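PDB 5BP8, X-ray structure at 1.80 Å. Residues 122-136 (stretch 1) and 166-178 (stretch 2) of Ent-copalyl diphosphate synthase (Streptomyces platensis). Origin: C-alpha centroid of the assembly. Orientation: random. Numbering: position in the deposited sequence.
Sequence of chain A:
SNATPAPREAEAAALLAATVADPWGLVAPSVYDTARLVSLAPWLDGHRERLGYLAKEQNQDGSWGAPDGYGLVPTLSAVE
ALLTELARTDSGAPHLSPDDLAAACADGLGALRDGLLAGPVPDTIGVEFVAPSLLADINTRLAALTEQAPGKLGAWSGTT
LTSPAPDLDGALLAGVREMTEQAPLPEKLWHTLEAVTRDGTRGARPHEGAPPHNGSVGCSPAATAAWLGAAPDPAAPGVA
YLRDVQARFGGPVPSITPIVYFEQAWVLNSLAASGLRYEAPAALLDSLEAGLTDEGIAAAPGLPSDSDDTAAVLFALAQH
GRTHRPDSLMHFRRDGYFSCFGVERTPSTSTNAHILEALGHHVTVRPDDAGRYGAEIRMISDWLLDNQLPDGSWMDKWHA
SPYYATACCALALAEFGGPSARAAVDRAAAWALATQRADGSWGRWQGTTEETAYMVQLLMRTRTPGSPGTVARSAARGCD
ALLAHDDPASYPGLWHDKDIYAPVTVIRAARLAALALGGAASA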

ATOM      1  N   PRO A 122      -1.338 -13.957   4.207  1.00 20.57           N
ATOM      2  CA  PRO A 122      -1.069 -13.264   2.959  1.00 20.39           C
ATOM      3  C   PRO A 122       0.325 -12.675   2.911  1.00 20.68           C
ATOM      4  O   PRO A 122       0.951 -12.393   3.952  1.00 18.69           O
ATOM      5  N   ASP A 123       0.815 -12.480   1.689  1.00 20.84           N
ATOM      6  CA  ASP A 123       2.158 -11.978   1.501  1.00 22.56           C
ATOM      7  C   ASP A 123       2.182 -10.465   1.565  1.00 22.37           C
ATOM      8  O   ASP A 123       2.415  -9.769   0.565  1.00 22.20           O
ATOM      9  N   THR A 124       1.954  -9.938   2.776  1.00 20.47           N
ATOM     10  CA  THR A 124       2.081  -8.529   3.001  1.00 20.13           C
ATOM     11  C   THR A 124       3.569  -8.244   3.152  1.00 19.46           C
ATOM     12  O   THR A 124       4.405  -9.154   3.313  1.00 20.75           O
ATOM     13  N   ILE A 125       3.925  -6.976   3.093  1.00 19.13           N
ATOM     14  CA  ILE A 125       5.328  -6.622   3.017  1.00 19.84           C
ATOM     15  C   ILE A 125       6.024  -6.807   4.372  1.00 20.18           C
ATOM     16  O   ILE A 125       5.571  -6.281   5.394  1.00 18.96           O
ATOM     17  N   GLY A 126       7.123  -7.556   4.369  1.00 19.69           N
ATOM     18  CA  GLY A 126       7.899  -7.782   5.606  1.00 20.26           C
ATOM     19  C   GLY A 126       7.260  -8.724   6.640  1.00 19.63           C
ATOM     20  O   GLY A 126       7.708  -8.793   7.787  1.00 19.23           O
ATOM     21  N   VAL A 127       6.244  -9.470   6.233  1.00 19.60           N
ATOM     22  CA  VAL A 127       5.514 -10.341   7.160  1.00 19.40           C
ATOM     23  C   VAL A 127       6.424 -11.368   7.891  1.00 20.06           C
ATOM     24  O   VAL A 127       6.205 -11.669   9.070  1.00 18.02           O
ATOM     25  N   GLU A 128       7.459 -11.843   7.200  1.00 19.76           N
ATOM     26  CA  GLU A 128       8.443 -12.768   7.778  1.00 21.87           C
ATOM     27  C   GLU A 128       9.272 -12.140   8.899  1.00 20.28           C
ATOM     28  O   GLU A 128       9.967 -12.864   9.619  1.00 20.89           O
ATOM     29  N   PHE A 129       9.249 -10.822   9.021  1.00 18.58           N
ATOM     30  CA  PHE A 129       9.905 -10.144  10.138  1.00 18.26           C
ATOM     31  C   PHE A 129       8.884  -9.686  11.155  1.00 18.16           C
ATOM     32  O   PHE A 129       9.018  -9.950  12.349  1.00 17.58           O
ATOM     33  N   VAL A 130       7.878  -8.978  10.660  1.00 17.68           N
ATOM     34  CA  VAL A 130       6.885  -8.335  11.495  1.00 18.04           C
ATOM     35  C   VAL A 130       6.123  -9.357  12.370  1.00 17.02           C
ATOM     36  O   VAL A 130       5.970  -9.165  13.582  1.00 17.31           O
ATOM     37  N   ALA A 131       5.658 -10.422  11.745  1.00 16.96           N
ATOM     38  CA  ALA A 131       4.783 -11.364  12.440  1.00 17.31           C
ATOM     39  C   ALA A 131       5.511 -12.146  13.551  1.00 18.62           C
ATOM     40  O   ALA A 131       5.063 -12.113  14.706  1.00 18.29           O
ATOM     41  N   PRO A 132       6.694 -12.735  13.254  1.00 18.86           N
ATOM     42  CA  PRO A 132       7.380 -13.404  14.372  1.00 19.39           C
ATOM     43  C   PRO A 132       7.882 -12.455  15.429  1.00 18.56           C
ATOM     44  O   PRO A 132       7.944 -12.815  16.617  1.00 18.17           O
ATOM     45  N   SER A 133       8.271 -11.248  15.025  1.00 18.75           N
ATOM     46  CA  SER A 133       8.673 -10.257  15.998  1.00 18.18           C
ATOM     47  C   SER A 133       7.587  -9.984  17.034  1.00 18.79           C
ATOM     48  O   SER A 133       7.830  -9.974  18.245  1.00 19.33           O
ATOM     49  N   LEU A 134       6.371  -9.791  16.556  1.00 17.80           N
ATOM     50  CA  LEU A 134       5.248  -9.456  17.427  1.00 18.02           C
ATOM     51  C   LEU A 134       4.804 -10.643  18.275  1.00 18.22           C
ATOM     52  O   LEU A 134       4.479 -10.497  19.474  1.00 17.79           O
ATOM     53  N   LEU A 135       4.771 -11.809  17.644  1.00 17.48           N
ATOM     54  CA  LEU A 135       4.419 -13.034  18.352  1.00 18.71           C
ATOM     55  C   LEU A 135       5.363 -13.286  19.547  1.00 19.09           C
ATOM     56  O   LEU A 135       4.897 -13.610  20.642  1.00 19.10           O
ATOM     57  N   ALA A 136       6.678 -13.107  19.342  1.00 18.42           N
ATOM     58  CA  ALA A 136       7.650 -13.255  20.433  1.00 19.71           C
ATOM     59  C   ALA A 136       7.408 -12.224  21.536  1.00 20.25           C
ATOM     60  O   ALA A 136       7.461 -12.576  22.717  1.00 19.96           O
ATOM     61  N   PRO A 166       5.122 -21.104   8.076  1.00 28.36           N
ATOM     62  CA  PRO A 166       6.541 -20.885   7.828  1.00 30.46           C
ATOM     63  C   PRO A 166       6.963 -19.434   8.009  1.00 29.38           C
ATOM     64  O   PRO A 166       8.035 -19.175   8.576  1.00 29.95           O
ATOM     65  N   ASP A 167       6.115 -18.491   7.590  1.00 29.42           N
ATOM     66  CA  ASP A 167       6.453 -17.057   7.726  1.00 29.55           C
ATOM     67  C   ASP A 167       6.542 -16.611   9.194  1.00 29.52           C
ATOM     68  O   ASP A 167       7.161 -15.582   9.510  1.00 29.55           O
ATOM     69  N   LEU A 168       5.938 -17.363  10.104  1.00 25.25           N
ATOM     70  CA  LEU A 168       6.045 -16.996  11.494  1.00 26.00           C
ATOM     71  C   LEU A 168       7.198 -17.713  12.216  1.00 26.91           C
ATOM     72  O   LEU A 168       7.374 -17.532  13.401  1.00 25.92           O
ATOM     73  N   ASP A 169       7.982 -18.490  11.480  1.00 29.13           N
ATOM     74  CA  ASP A 169       9.067 -19.283  12.057  1.00 33.93           C
ATOM     75  C   ASP A 169      10.134 -18.478  12.849  1.00 34.89           C
ATOM     76  O   ASP A 169      10.593 -18.924  13.905  1.00 43.34           O
ATOM     77  N   GLY A 170      10.567 -17.331  12.367  1.00 31.62           N
ATOM     78  CA  GLY A 170      11.510 -16.534  13.218  1.00 29.07           C
ATOM     79  C   GLY A 170      13.013 -16.745  12.962  1.00 26.25           C
ATOM     80  O   GLY A 170      13.839 -15.952  13.413  1.00 23.76           O
ATOM     81  N   ALA A 171      13.363 -17.771  12.200  1.00 25.62           N
ATOM     82  CA  ALA A 171      14.764 -18.034  11.876  1.00 27.20           C
ATOM     83  C   ALA A 171      15.378 -16.909  11.041  1.00 25.46           C
ATOM     84  O   ALA A 171      16.490 -16.453  11.339  1.00 23.99           O
ATOM     85  N   LEU A 172      14.665 -16.450  10.011  1.00 24.14           N
ATOM     86  CA  LEU A 172      15.173 -15.340   9.191  1.00 23.52           C
ATOM     87  C   LEU A 172      15.317 -14.047  10.007  1.00 22.69           C
ATOM     88  O   LEU A 172      16.304 -13.323   9.877  1.00 22.13           O
ATOM     89  N   LEU A 173      14.339 -13.753  10.843  1.00 21.79           N
ATOM     90  CA  LEU A 173      14.422 -12.585  11.725  1.00 20.55           C
ATOM     91  C   LEU A 173      15.666 -12.658  12.617  1.00 21.33           C
ATOM     92  O   LEU A 173      16.392 -11.667  12.771  1.00 20.48           O
ATOM     93  N   ALA A 174      15.921 -13.831  13.189  1.00 21.11           N
ATOM     94  CA  ALA A 174      17.069 -14.026  14.055  1.00 22.42           C
ATOM     95  C   ALA A 174      18.371 -13.760  13.278  1.00 22.14           C
ATOM     96  O   ALA A 174      19.294 -13.125  13.788  1.00 23.35           O
ATOM     97  N   GLY A 175      18.420 -14.226  12.033  1.00 22.76           N
ATOM     98  CA  GLY A 175      19.576 -14.038  11.186  1.00 22.73           C
ATOM     99  C   GLY A 175      19.820 -12.583  10.863  1.00 21.99           C
ATOM    100  O   GLY A 175      20.951 -12.118  10.906  1.00 21.52           O
ATOM    101  N   VAL A 176      18.753 -11.853  10.549  1.00 20.76           N
ATOM    102  CA  VAL A 176      18.880 -10.463  10.206  1.00 21.13           C
ATOM    103  C   VAL A 176      19.247  -9.655  11.432  1.00 20.78           C
ATOM    104  O   VAL A 176      20.066  -8.739  11.334  1.00 19.41           O
ATOM    105  N   ARG A 177      18.704 -10.024  12.594  1.00 19.70           N
ATOM    106  CA  ARG A 177      19.136  -9.382  13.828  1.00 20.12           C
ATOM    107  C   ARG A 177      20.641  -9.596  14.087  1.00 20.74           C
ATOM    108  O   ARG A 177      21.351  -8.657  14.435  1.00 23.11           O
ATOM    109  N   GLU A 178      21.129 -10.808  13.907  1.00 22.24           N
ATOM    110  CA  GLU A 178      22.538 -11.038  14.127  1.00 24.29           C
ATOM    111  C   GLU A 178      23.367 -10.291  13.071  1.00 23.06           C
ATOM    112  O   GLU A 178      24.355  -9.638  13.407  1.00 23.53           O
TER

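The helix of stretch 1 (127-136) and the helix of stretch 2 (171-178) cross almost at right angles, at -97°, with a closest axial approach of 8.8 Å, and the contact centres on F129 and L173. The CA-to-CB bonds of both residues run sideways, but their side chains end nearer the opposing stretch. F129 adopts chi1 m with chi2 at -74°, which carries its ring against the first turns of the stretch 2 helix: CE1 of F129 lies 3.8 Å from CG of L172 and 3.6 Å from CG2 of V176, while the CA of L173 sits at the ring edge. L172 and V176, both with chi1 t, point toward stretch 1. L173 (t, p) brings its CD1 to 4.0 Å from CD1 of F129; its CD2 lies 3.6 Å from N of S133 and 3.8 Å from O of F129, so this one methyl rests against the stretch 1 helix where it is kinked.

The kink occurs at P132, whose ring nitrogen has no hydrogen to give to the preceding turn. Its CA-to-CB bond points toward stretch 2, and the ring packs against backbone, with CD 3.5 Å from O of D167 and CB 3.6 Å from O of L168. CB of P132 is also 3.8 Å from CA of G170, where the backbone angles by themselves call for glycine.

A second apolar cluster forms around L168 (m, p). Its CD1 meets CB of A131 at 3.6 Å, and its CD2 approaches CD2 of L135 (t, p) at 4.2 Å; A131 and L135 both point toward stretch 2.

Farther out, polar groups approach without any direct hydrogen bond between the stretches. D167 (m) lies against E128 (m, t), OD1 of D167 being 3.3 Å from CG of E128. Acidic groups gather here: OE2 of E128 is 3.7 Å from OD1 of D167, and OD1 of D123 is 3.9 Å from OD2 of D167. A CA-H...O contact joins CA of E128 to O of D167 at 3.5 Å.

Water provides the hydrogen-bonded links. Water 1 donates to O of E128 (2.8 Å) and accepts from N of L173 (2.9 Å), a backbone NH in the first turn of its helix. At the other edge, the extended R177 (m, t, t) places NH2 3.3 Å from OG of S133, at an angle too poor for a hydrogen bond; water 2 instead accepts from NH2 of R177 (3.0 Å) and donates to O of S133 (2.9 Å).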

ATOM      1  CB  PRO A 122      -2.108 -12.138   2.919  1.00 20.52           C
ATOM      2  CG  PRO A 122      -2.850 -12.166   4.218  1.00 20.56           C
ATOM      3  CD  PRO A 122      -2.487 -13.412   4.951  1.00 20.02           C
ATOM      4  CB  ASP A 123       2.731 -12.521   0.192  1.00 25.96           C
ATOM      5  CG  ASP A 123       2.948 -14.021   0.235  1.00 29.16           C
ATOM      6  OD1 ASP A 123       3.488 -14.546   1.238  1.00 32.30           O
ATOM      7  OD2 ASP A 123       2.588 -14.685  -0.752  1.00 34.17           O
ATOM      8  CB  THR A 124       1.293  -8.069   4.250  1.00 19.46           C
ATOM      9  OG1 THR A 124       1.607  -8.913   5.347  1.00 19.37           O
ATOM     10  CG2 THR A 124      -0.197  -8.094   4.012  1.00 20.66           C
ATOM     11  CB  ILE A 125       5.522  -5.197   2.503  1.00 21.47           C
ATOM     12  CG1 ILE A 125       4.863  -5.048   1.123  1.00 21.87           C
ATOM     13  CG2 ILE A 125       7.021  -4.898   2.401  1.00 24.35           C
ATOM     14  CD1 ILE A 125       5.120  -3.704   0.443  1.00 24.35           C
ATOM     15  CB  VAL A 127       4.333 -11.026   6.465  1.00 18.91           C
ATOM     16  CG1 VAL A 127       4.779 -11.999   5.364  1.00 19.67           C
ATOM     17  CG2 VAL A 127       3.471 -11.728   7.485  1.00 19.68           C
ATOM     18  CB  GLU A 128       9.410 -13.257   6.701  1.00 25.76           C
ATOM     19  CG  GLU A 128       8.732 -13.982   5.565  1.00 30.30           C
ATOM     20  CD  GLU A 128       9.635 -14.071   4.336  1.00 34.88           C
ATOM     21  OE1 GLU A 128      10.000 -13.013   3.760  1.00 35.86           O
ATOM     22  OE2 GLU A 128       9.989 -15.201   3.969  1.00 35.63           O
ATOM     23  CB  PHE A 129      10.744  -8.964   9.640  1.00 19.35           C
ATOM     24  CG  PHE A 129      11.782  -9.376   8.628  1.00 20.04           C
ATOM     25  CD1 PHE A 129      12.907 -10.051   9.037  1.00 22.54           C
ATOM     26  CD2 PHE A 129      11.587  -9.161   7.263  1.00 21.18           C
ATOM     27  CE1 PHE A 129      13.854 -10.475   8.107  1.00 24.14           C
ATOM     28  CE2 PHE A 129      12.518  -9.582   6.333  1.00 22.39           C
ATOM     29  CZ  PHE A 129      13.659 -10.232   6.750  1.00 22.03           C
ATOM     30  CB  VAL A 130       5.900  -7.603  10.574  1.00 19.22           C
ATOM     31  CG1 VAL A 130       4.674  -7.145  11.321  1.00 20.39           C
ATOM     32  CG2 VAL A 130       6.608  -6.406   9.936  1.00 19.70           C
ATOM     33  CB  ALA A 131       4.079 -12.276  11.457  1.00 17.52           C
ATOM     34  CB  PRO A 132       8.560 -14.136  13.728  1.00 20.01           C
ATOM     35  CG  PRO A 132       8.588 -13.694  12.302  1.00 20.49           C
ATOM     36  CD  PRO A 132       7.311 -13.015  11.942  1.00 19.43           C
ATOM     37  CB  SER A 133       9.078  -8.965  15.294  1.00 19.54           C
ATOM     38  OG  SER A 133       9.608  -8.093  16.255  1.00 21.70           O
ATOM     39  CB  LEU A 134       4.073  -8.964  16.580  1.00 17.24           C
ATOM     40  CG  LEU A 134       4.324  -7.562  16.019  1.00 17.33           C
ATOM     41  CD1 LEU A 134       3.310  -7.208  14.977  1.00 17.31           C
ATOM     42  CD2 LEU A 134       4.363  -6.495  17.115  1.00 17.47           C
ATOM     43  CB  LEU A 135       4.417 -14.219  17.398  1.00 19.62           C
ATOM     44  CG  LEU A 135       3.991 -15.569  17.987  1.00 21.97           C
ATOM     45  CD1 LEU A 135       2.617 -15.466  18.584  1.00 22.83           C
ATOM     46  CD2 LEU A 135       3.991 -16.653  16.923  1.00 23.84           C
ATOM     47  CB  ALA A 136       9.090 -13.156  19.919  1.00 20.80           C
ATOM     48  CB  PRO A 166       6.702 -21.304   6.355  1.00 32.09           C
ATOM     49  CG  PRO A 166       5.665 -22.358   6.167  1.00 32.60           C
ATOM     50  CD  PRO A 166       4.499 -21.917   7.016  1.00 30.01           C
ATOM     51  CB  ASP A 167       5.422 -16.166   7.007  1.00 32.43           C
ATOM     52  CG  ASP A 167       5.617 -16.113   5.494  1.00 34.14           C
ATOM     53  OD1 ASP A 167       6.697 -16.497   4.991  1.00 39.15           O
ATOM     54  OD2 ASP A 167       4.668 -15.696   4.810  1.00 38.24           O
ATOM     55  CB  LEU A 168       4.706 -17.198  12.211  1.00 25.77           C
ATOM     56  CG  LEU A 168       3.810 -15.963  12.081  1.00 25.12           C
ATOM     57  CD1 LEU A 168       3.378 -15.739  10.639  1.00 24.65           C
ATOM     58  CD2 LEU A 168       2.612 -16.068  13.012  1.00 25.21           C
ATOM     59  CB  ASP A 169       9.727 -20.106  10.940  1.00 37.01           C
ATOM     60  CG  ASP A 169      10.982 -20.751  11.381  1.00 41.61           C
ATOM     61  OD1 ASP A 169      12.044 -20.209  11.057  1.00 41.12           O
ATOM     62  OD2 ASP A 169      10.909 -21.765  12.100  1.00 45.86           O
ATOM     63  CB  ALA A 171      14.901 -19.374  11.154  1.00 29.63           C
ATOM     64  CB  LEU A 172      14.317 -15.128   7.973  1.00 24.77           C
ATOM     65  CG  LEU A 172      14.712 -14.009   7.021  1.00 26.68           C
ATOM     66  CD1 LEU A 172      16.129 -14.199   6.507  1.00 28.33           C
ATOM     67  CD2 LEU A 172      13.740 -13.950   5.867  1.00 28.74           C
ATOM     68  CB  LEU A 173      13.133 -12.459  12.568  1.00 21.18           C
ATOM     69  CG  LEU A 173      13.104 -11.377  13.653  1.00 21.50           C
ATOM     70  CD1 LEU A 173      13.313 -10.008  13.045  1.00 21.29           C
ATOM     71  CD2 LEU A 173      11.769 -11.441  14.416  1.00 22.10           C
ATOM     72  CB  ALA A 174      17.057 -15.432  14.641  1.00 23.17           C
ATOM     73  CB  VAL A 176      17.631  -9.927   9.507  1.00 22.03           C
ATOM     74  CG1 VAL A 176      17.701  -8.416   9.353  1.00 23.27           C
ATOM     75  CG2 VAL A 176      17.478 -10.613   8.160  1.00 22.44           C
ATOM     76  CB  ARG A 177      18.313  -9.886  15.008  1.00 20.34           C
ATOM     77  CG  ARG A 177      16.918  -9.298  15.021  1.00 20.10           C
ATOM     78  CD  ARG A 177      16.059  -9.950  16.080  1.00 20.39           C
ATOM     79  NE  ARG A 177      14.821  -9.199  16.300  1.00 20.91           N
ATOM     80  CZ  ARG A 177      13.773  -9.644  16.989  1.00 21.24           C
ATOM     81  NH1 ARG A 177      13.786 -10.873  17.514  1.00 20.88           N
ATOM     82  NH2 ARG A 177      12.698  -8.865  17.146  1.00 20.17           N
ATOM     83  CB  GLU A 178      22.880 -12.527  14.150  1.00 27.71           C
ATOM     84  CG  GLU A 178      24.357 -12.714  14.482  1.00 31.24           C
ATOM     85  CD  GLU A 178      24.793 -14.157  14.610  1.00 35.07           C
ATOM     86  OE1 GLU A 178      23.953 -15.073  14.410  1.00 38.17           O
ATOM     87  OE2 GLU A 178      26.000 -14.351  14.910  1.00 37.53           O
TER
HETATM   88  O   HOH W   1      11.727 -14.858  10.437  1.00 19.74           O
HETATM   89  O   HOH W   2      10.580  -9.796  18.997  1.00 19.36           O